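Local coordinates for conserved hypothetical protein (Sulfolobus solfataricus, PDB 2FNA) that binds ADP and magnesium as an archaeal AAA+ ATPase and probably hydrolyses ATP, at residues K43-P57 and A134-A146. Residues are numbered along the deposited sequence; the frame is centred on the assembly and turned at random.
With MG (magnesium ion), chain C; ADP (adenosine-5'-diphosphate), chain D; EDO (1,2-ethanediol), chain H.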
loop_
_atom_site.group_PDB
_atom_site.type_symbol
_atom_site.label_atom_id
_atom_site.label_comp_id
_atom_site.label_asym_id
_atom_site.label_seq_id
_atom_site.Cartn_x
_atom_site.Cartn_y
_atom_site.Cartn_z
ATOM N N LYS A 43 -5.501 -3.828 1.641
ATOM C CA LYS A 43 -5.732 -2.871 0.550
ATOM C C LYS A 43 -5.672 -3.596 -0.793
ATOM O O LYS A 43 -6.601 -3.506 -1.573
ATOM C CB LYS A 43 -4.749 -1.695 0.579
ATOM C CG LYS A 43 -4.794 -0.816 1.826
ATOM C CD LYS A 43 -3.795 0.325 1.740
ATOM C CE LYS A 43 -2.324 -0.141 1.682
ATOM N NZ LYS A 43 -1.922 -0.884 2.893
ATOM N N SER A 44 -4.592 -4.331 -1.060
ATOM C CA SER A 44 -4.478 -5.019 -2.353
ATOM C C SER A 44 -5.621 -6.032 -2.523
ATOM O O SER A 44 -6.164 -6.182 -3.622
ATOM C CB SER A 44 -3.098 -5.680 -2.546
ATOM O OG SER A 44 -2.030 -4.735 -2.524
ATOM N N SER A 45 -6.007 -6.697 -1.432
ATOM C CA SER A 45 -7.154 -7.624 -1.429
ATOM C C SER A 45 -8.488 -6.997 -1.880
ATOM O O SER A 45 -9.199 -7.551 -2.768
ATOM C CB SER A 45 -7.315 -8.292 -0.042
ATOM O OG SER A 45 -6.160 -9.048 0.366
ATOM N N ILE A 46 -8.881 -5.875 -1.283
ATOM C CA ILE A 46 -10.181 -5.307 -1.664
ATOM C C ILE A 46 -10.168 -4.757 -3.075
ATOM O O ILE A 46 -11.197 -4.742 -3.728
ATOM C CB ILE A 46 -10.720 -4.228 -0.702
ATOM C CG1 ILE A 46 -9.831 -2.978 -0.638
ATOM C CG2 ILE A 46 -10.998 -4.808 0.660
ATOM C CD1 ILE A 46 -10.607 -1.760 -0.127
ATOM N N ILE A 47 -8.995 -4.319 -3.534
ATOM C CA ILE A 47 -8.801 -3.845 -4.899
ATOM C C ILE A 47 -8.991 -4.999 -5.872
ATOM O O ILE A 47 -9.731 -4.870 -6.860
ATOM C CB ILE A 47 -7.410 -3.187 -5.085
ATOM C CG1 ILE A 47 -7.355 -1.860 -4.324
ATOM C CG2 ILE A 47 -7.107 -2.874 -6.562
ATOM C CD1 ILE A 47 -6.009 -1.189 -4.335
ATOM N N LYS A 48 -8.328 -6.122 -5.593
ATOM C CA LYS A 48 -8.509 -7.344 -6.394
ATOM C C LYS A 48 -9.951 -7.871 -6.362
ATOM O O LYS A 48 -10.521 -8.185 -7.393
ATOM C CB LYS A 48 -7.566 -8.400 -5.899
ATOM C CG LYS A 48 -6.114 -8.051 -6.224
ATOM C CD LYS A 48 -5.135 -8.853 -5.377
ATOM C CE LYS A 48 -4.154 -9.549 -6.230
ATOM N NZ LYS A 48 -4.837 -10.623 -7.022
ATOM N N ILE A 49 -10.550 -7.938 -5.178
ATOM C CA ILE A 49 -11.935 -8.349 -5.048
ATOM C C ILE A 49 -12.805 -7.400 -5.855
ATOM O O ILE A 49 -13.631 -7.850 -6.640
ATOM C CB ILE A 49 -12.364 -8.384 -3.557
ATOM C CG1 ILE A 49 -11.680 -9.550 -2.842
ATOM C CG2 ILE A 49 -13.892 -8.457 -3.410
ATOM C CD1 ILE A 49 -11.743 -9.431 -1.339
ATOM N N GLY A 50 -12.590 -6.081 -5.669
ATOM C CA GLY A 50 -13.365 -5.031 -6.339
ATOM C C GLY A 50 -13.313 -5.136 -7.856
ATOM O O GLY A 50 -14.337 -5.118 -8.493
ATOM N N ILE A 51 -12.115 -5.236 -8.437
ATOM C CA ILE A 51 -11.985 -5.300 -9.900
ATOM C C ILE A 51 -12.466 -6.612 -10.469
ATOM O O ILE A 51 -13.000 -6.633 -11.573
ATOM C CB ILE A 51 -10.525 -4.995 -10.434
ATOM C CG1 ILE A 51 -9.508 -6.059 -10.068
ATOM C CG2 ILE A 51 -10.056 -3.615 -9.985
ATOM C CD1 ILE A 51 -8.022 -5.569 -10.319
ATOM N N ASN A 52 -12.286 -7.715 -9.735
ATOM C CA ASN A 52 -12.891 -9.002 -10.139
ATOM C C ASN A 52 -14.412 -8.932 -10.195
ATOM O O ASN A 52 -15.004 -9.407 -11.150
ATOM C CB ASN A 52 -12.464 -10.158 -9.211
ATOM C CG ASN A 52 -11.049 -10.651 -9.494
ATOM O OD1 ASN A 52 -10.566 -10.594 -10.633
ATOM N ND2 ASN A 52 -10.376 -11.133 -8.454
ATOM N N GLU A 53 -15.039 -8.354 -9.166
ATOM C CA GLU A 53 -16.500 -8.252 -9.147
ATOM C C GLU A 53 -17.076 -7.266 -10.186
ATOM O O GLU A 53 -18.146 -7.500 -10.749
ATOM C CB GLU A 53 -17.007 -7.939 -7.738
ATOM C CG GLU A 53 -16.918 -9.117 -6.784
ATOM C CD GLU A 53 -17.351 -8.807 -5.367
ATOM O OE1 GLU A 53 -17.892 -7.706 -5.110
ATOM O OE2 GLU A 53 -17.114 -9.681 -4.493
ATOM N N LEU A 54 -16.387 -6.158 -10.424
ATOM C CA LEU A 54 -16.830 -5.164 -11.413
ATOM C C LEU A 54 -16.772 -5.701 -12.826
ATOM O O LEU A 54 -17.555 -5.277 -13.668
ATOM C CB LEU A 54 -15.998 -3.883 -11.342
ATOM C CG LEU A 54 -16.240 -2.977 -10.132
ATOM C CD1 LEU A 54 -15.184 -1.878 -10.057
ATOM C CD2 LEU A 54 -17.672 -2.419 -10.181
ATOM N N ASN A 55 -15.838 -6.613 -13.115
ATOM C CA ASN A 55 -15.781 -7.179 -14.476
ATOM C C ASN A 55 -15.624 -6.048 -15.503
ATOM O O ASN A 55 -16.321 -5.961 -16.531
ATOM C CB ASN A 55 -17.051 -8.015 -14.749
ATOM C CG ASN A 55 -16.942 -8.894 -15.979
ATOM O OD1 ASN A 55 -15.870 -9.356 -16.322
ATOM N ND2 ASN A 55 -18.061 -9.111 -16.655
ATOM N N LEU A 56 -14.689 -5.161 -15.208
ATOM C CA LEU A 56 -14.332 -4.080 -16.118
ATOM C C LEU A 56 -12.874 -4.254 -16.517
ATOM O O LEU A 56 -12.071 -4.724 -15.712
ATOM C CB LEU A 56 -14.524 -2.700 -15.468
ATOM C CG LEU A 56 -15.953 -2.159 -15.289
ATOM C CD1 LEU A 56 -15.915 -0.924 -14.392
ATOM C CD2 LEU A 56 -16.601 -1.857 -16.612
ATOM N N PRO A 57 -12.523 -3.819 -17.741
ATOM C CA PRO A 57 -11.136 -3.850 -18.163
ATOM C C PRO A 57 -10.285 -3.046 -17.186
ATOM O O PRO A 57 -10.758 -2.080 -16.582
ATOM C CB PRO A 57 -11.143 -3.171 -19.526
ATOM C CG PRO A 57 -12.489 -2.600 -19.705
ATOM C CD PRO A 57 -13.415 -3.205 -18.743
ATOM N N ALA A 134 -11.011 2.915 -26.854
ATOM C CA ALA A 134 -11.129 1.491 -27.132
ATOM C C ALA A 134 -12.216 0.760 -26.294
ATOM O O ALA A 134 -12.482 -0.425 -26.514
ATOM C CB ALA A 134 -9.764 0.824 -26.923
ATOM N N SER A 135 -12.841 1.466 -25.354
ATOM C CA SER A 135 -13.700 0.839 -24.355
ATOM C C SER A 135 -15.047 1.562 -24.298
ATOM O O SER A 135 -15.091 2.788 -24.253
ATOM C CB SER A 135 -13.012 0.886 -22.980
ATOM O OG SER A 135 -13.555 -0.073 -22.085
ATOM N N LYS A 136 -16.134 0.795 -24.304
ATOM C CA LYS A 136 -17.479 1.337 -24.072
ATOM C C LYS A 136 -17.699 1.520 -22.575
ATOM O O LYS A 136 -18.487 2.362 -22.146
ATOM C CB LYS A 136 -18.553 0.383 -24.645
ATOM N N ASP A 137 -16.967 0.744 -21.792
ATOM C CA ASP A 137 -17.110 0.705 -20.336
ATOM C C ASP A 137 -15.978 1.478 -19.650
ATOM O O ASP A 137 -15.003 1.847 -20.297
ATOM C CB ASP A 137 -17.089 -0.761 -19.889
ATOM C CG ASP A 137 -18.123 -1.619 -20.637
ATOM O OD1 ASP A 137 -19.325 -1.317 -20.508
ATOM O OD2 ASP A 137 -17.734 -2.576 -21.351
ATOM N N ASN A 138 -16.127 1.739 -18.351
ATOM C CA ASN A 138 -15.045 2.301 -17.539
ATOM C C ASN A 138 -13.821 1.382 -17.591
ATOM O O ASN A 138 -13.954 0.157 -17.602
ATOM C CB ASN A 138 -15.466 2.455 -16.061
ATOM C CG ASN A 138 -16.429 3.601 -15.826
ATOM O OD1 ASN A 138 -16.613 4.451 -16.677
ATOM N ND2 ASN A 138 -17.042 3.624 -14.652
ATOM N N VAL A 139 -12.635 1.977 -17.650
ATOM C CA VAL A 139 -11.382 1.220 -17.566
ATOM C C VAL A 139 -10.729 1.683 -16.282
ATOM O O VAL A 139 -10.654 2.875 -16.028
ATOM C CB VAL A 139 -10.437 1.535 -18.730
ATOM C CG1 VAL A 139 -9.135 0.773 -18.585
ATOM C CG2 VAL A 139 -11.132 1.254 -20.090
ATOM N N ILE A 140 -10.273 0.727 -15.490
ATOM C CA ILE A 140 -9.726 0.995 -14.187
ATOM C C ILE A 140 -8.225 0.953 -14.298
ATOM O O ILE A 140 -7.649 0.020 -14.883
ATOM C CB ILE A 140 -10.231 -0.023 -13.169
ATOM C CG1 ILE A 140 -11.762 0.016 -13.146
ATOM C CG2 ILE A 140 -9.595 0.225 -11.794
ATOM C CD1 ILE A 140 -12.386 -1.055 -12.341
ATOM N N ILE A 141 -7.594 1.979 -13.747
ATOM C CA ILE A 141 -6.158 2.063 -13.695
ATOM C C ILE A 141 -5.775 1.976 -12.230
ATOM O O ILE A 141 -6.102 2.868 -11.432
ATOM C CB ILE A 141 -5.596 3.365 -14.259
ATOM C CG1 ILE A 141 -6.191 3.693 -15.625
ATOM C CG2 ILE A 141 -4.072 3.273 -14.319
ATOM C CD1 ILE A 141 -5.605 2.962 -16.778
ATOM N N VAL A 142 -5.107 0.879 -11.885
ATOM C CA VAL A 142 -4.702 0.623 -10.524
ATOM C C VAL A 142 -3.248 0.944 -10.374
ATOM O O VAL A 142 -2.391 0.402 -11.105
ATOM C CB VAL A 142 -4.946 -0.858 -10.123
ATOM C CG1 VAL A 142 -4.547 -1.109 -8.709
ATOM C CG2 VAL A 142 -6.402 -1.231 -10.339
ATOM N N LEU A 143 -2.981 1.806 -9.399
ATOM C CA LEU A 143 -1.640 2.130 -8.976
ATOM C C LEU A 143 -1.543 1.675 -7.550
ATOM O O LEU A 143 -1.873 2.414 -6.634
ATOM C CB LEU A 143 -1.404 3.634 -9.083
ATOM C CG LEU A 143 -1.649 4.270 -10.458
ATOM C CD1 LEU A 143 -1.386 5.738 -10.409
ATOM C CD2 LEU A 143 -0.798 3.637 -11.514
ATOM N N ASP A 144 -1.124 0.429 -7.374
ATOM C CA ASP A 144 -1.093 -0.177 -6.066
ATOM C C ASP A 144 0.259 0.150 -5.426
ATOM O O ASP A 144 1.307 -0.312 -5.868
ATOM C CB ASP A 144 -1.346 -1.676 -6.189
ATOM C CG ASP A 144 -1.661 -2.366 -4.851
ATOM O OD1 ASP A 144 -1.721 -1.706 -3.793
ATOM O OD2 ASP A 144 -1.838 -3.620 -4.876
ATOM N N GLU A 145 0.180 0.947 -4.372
ATOM C CA GLU A 145 1.317 1.624 -3.721
ATOM C C GLU A 145 1.847 2.794 -4.572
ATOM O O GLU A 145 3.031 2.885 -4.867
ATOM C CB GLU A 145 2.424 0.645 -3.306
ATOM C CG GLU A 145 1.968 -0.424 -2.269
ATOM C CD GLU A 145 1.627 0.124 -0.905
ATOM O OE1 GLU A 145 2.104 1.220 -0.515
ATOM O OE2 GLU A 145 0.851 -0.544 -0.186
ATOM N N ALA A 146 0.936 3.688 -4.937
ATOM C CA ALA A 146 1.210 4.784 -5.848
ATOM C C ALA A 146 2.274 5.747 -5.353
ATOM O O ALA A 146 2.961 6.343 -6.174
ATOM C CB ALA A 146 -0.093 5.554 -6.150
HETATM MG MG MG C . -0.728 -4.321 -0.860
HETATM P PB ADP D . -2.098 -4.593 2.040
HETATM O O1B ADP D . -2.952 -3.603 2.764
HETATM O O2B ADP D . -0.690 -4.661 2.625
HETATM O O3B ADP D . -2.144 -4.561 0.550
HETATM P PA ADP D . -3.043 -7.364 1.650
HETATM O O1A ADP D . -4.254 -7.304 0.775
HETATM O O2A ADP D . -1.830 -7.718 0.896
HETATM O O3A ADP D . -2.754 -6.037 2.545
HETATM O "O5'" ADP D . -3.411 -8.336 2.851
HETATM C "C5'" ADP D . -2.433 -8.796 3.800
HETATM C "C4'" ADP D . -2.730 -10.242 4.189
HETATM O "O4'" ADP D . -3.849 -10.333 5.050
HETATM C "C3'" ADP D . -3.057 -11.145 3.040
HETATM O "O3'" ADP D . -2.665 -12.480 3.424
HETATM C "C2'" ADP D . -4.567 -11.110 2.957
HETATM O "O2'" ADP D . -5.115 -12.288 2.384
HETATM C "C1'" ADP D . -4.913 -11.021 4.417
HETATM N N9 ADP D . -6.119 -10.265 4.737
HETATM C C8 ADP D . -6.171 -8.947 5.027
HETATM N N7 ADP D . -7.416 -8.591 5.343
HETATM C C5 ADP D . -8.191 -9.696 5.234
HETATM C C6 ADP D . -9.616 -10.041 5.430
HETATM N N6 ADP D . -10.504 -9.091 5.789
HETATM N N1 ADP D . -10.008 -11.334 5.246
HETATM C C2 ADP D . -9.138 -12.303 4.900
HETATM N N3 ADP D . -7.829 -12.064 4.712
HETATM C C4 ADP D . -7.323 -10.810 4.870
HETATM C C1 EDO H . -6.944 -9.124 -9.969
HETATM O O1 EDO H . -6.708 -10.315 -9.212
HETATM C C2 EDO H . -5.717 -8.809 -10.822
HETATM O O2 EDO H . -4.528 -8.704 -10.021
HETATM O O HOH W 1 -1.110 -2.414 -1.297
HETATM O O HOH W 2 0.724 -3.862 0.615
HETATM O O HOH W 3 -0.396 -6.399 -0.778
HETATM O O HOH W 4 0.744 -4.219 -2.395
#
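Ser44 OG is gripped from two sides: it binds the magnesium ion at 2.1 Å and donates a hydrogen bond to Asp144 OD2 at 2.6 Å, on that oxygen's syn lone pair. A small hydroxyl suits this place, since it can ligate the metal through a lone pair while its hydrogen points to the carboxylate. Asp144 carries its carboxylate anti to the backbone N (chi1 -166°), where OD2 also meets Tyr60 and OD1 takes Ser176 and a metal-bound water; shortening the side chain to an alanine here would probably leave Ser44, Tyr60 and Ser176 without their shared acceptor and that water less firmly placed. The same water donates to Glu145 OE2, while Gln147 holds OE1. Lys43, bent at its far end, brings NZ to ADP O1B (2.9 Å), with Gly37 and Ser178 as further partners. Lys43 and Ser44 fit a P-loop (Walker A), Asp144 and Glu145 probably a Walker B. Farther along, branched aliphatics fill the interface: Ile47 CG2 meets Val142 CG1 at 3.8 Å, and Leu54 CD1 meets Ile140 CD1 at 3.7 Å. Beyond the helix, Ile140 N bonds to Pro57 O (3.1 Å, 169°), beginning the parallel pairing with strand 58-62. Helix 43-54 thus runs nearly antiparallel (167°) over strand 139-144, which lies between strands 58-62 and 171-177.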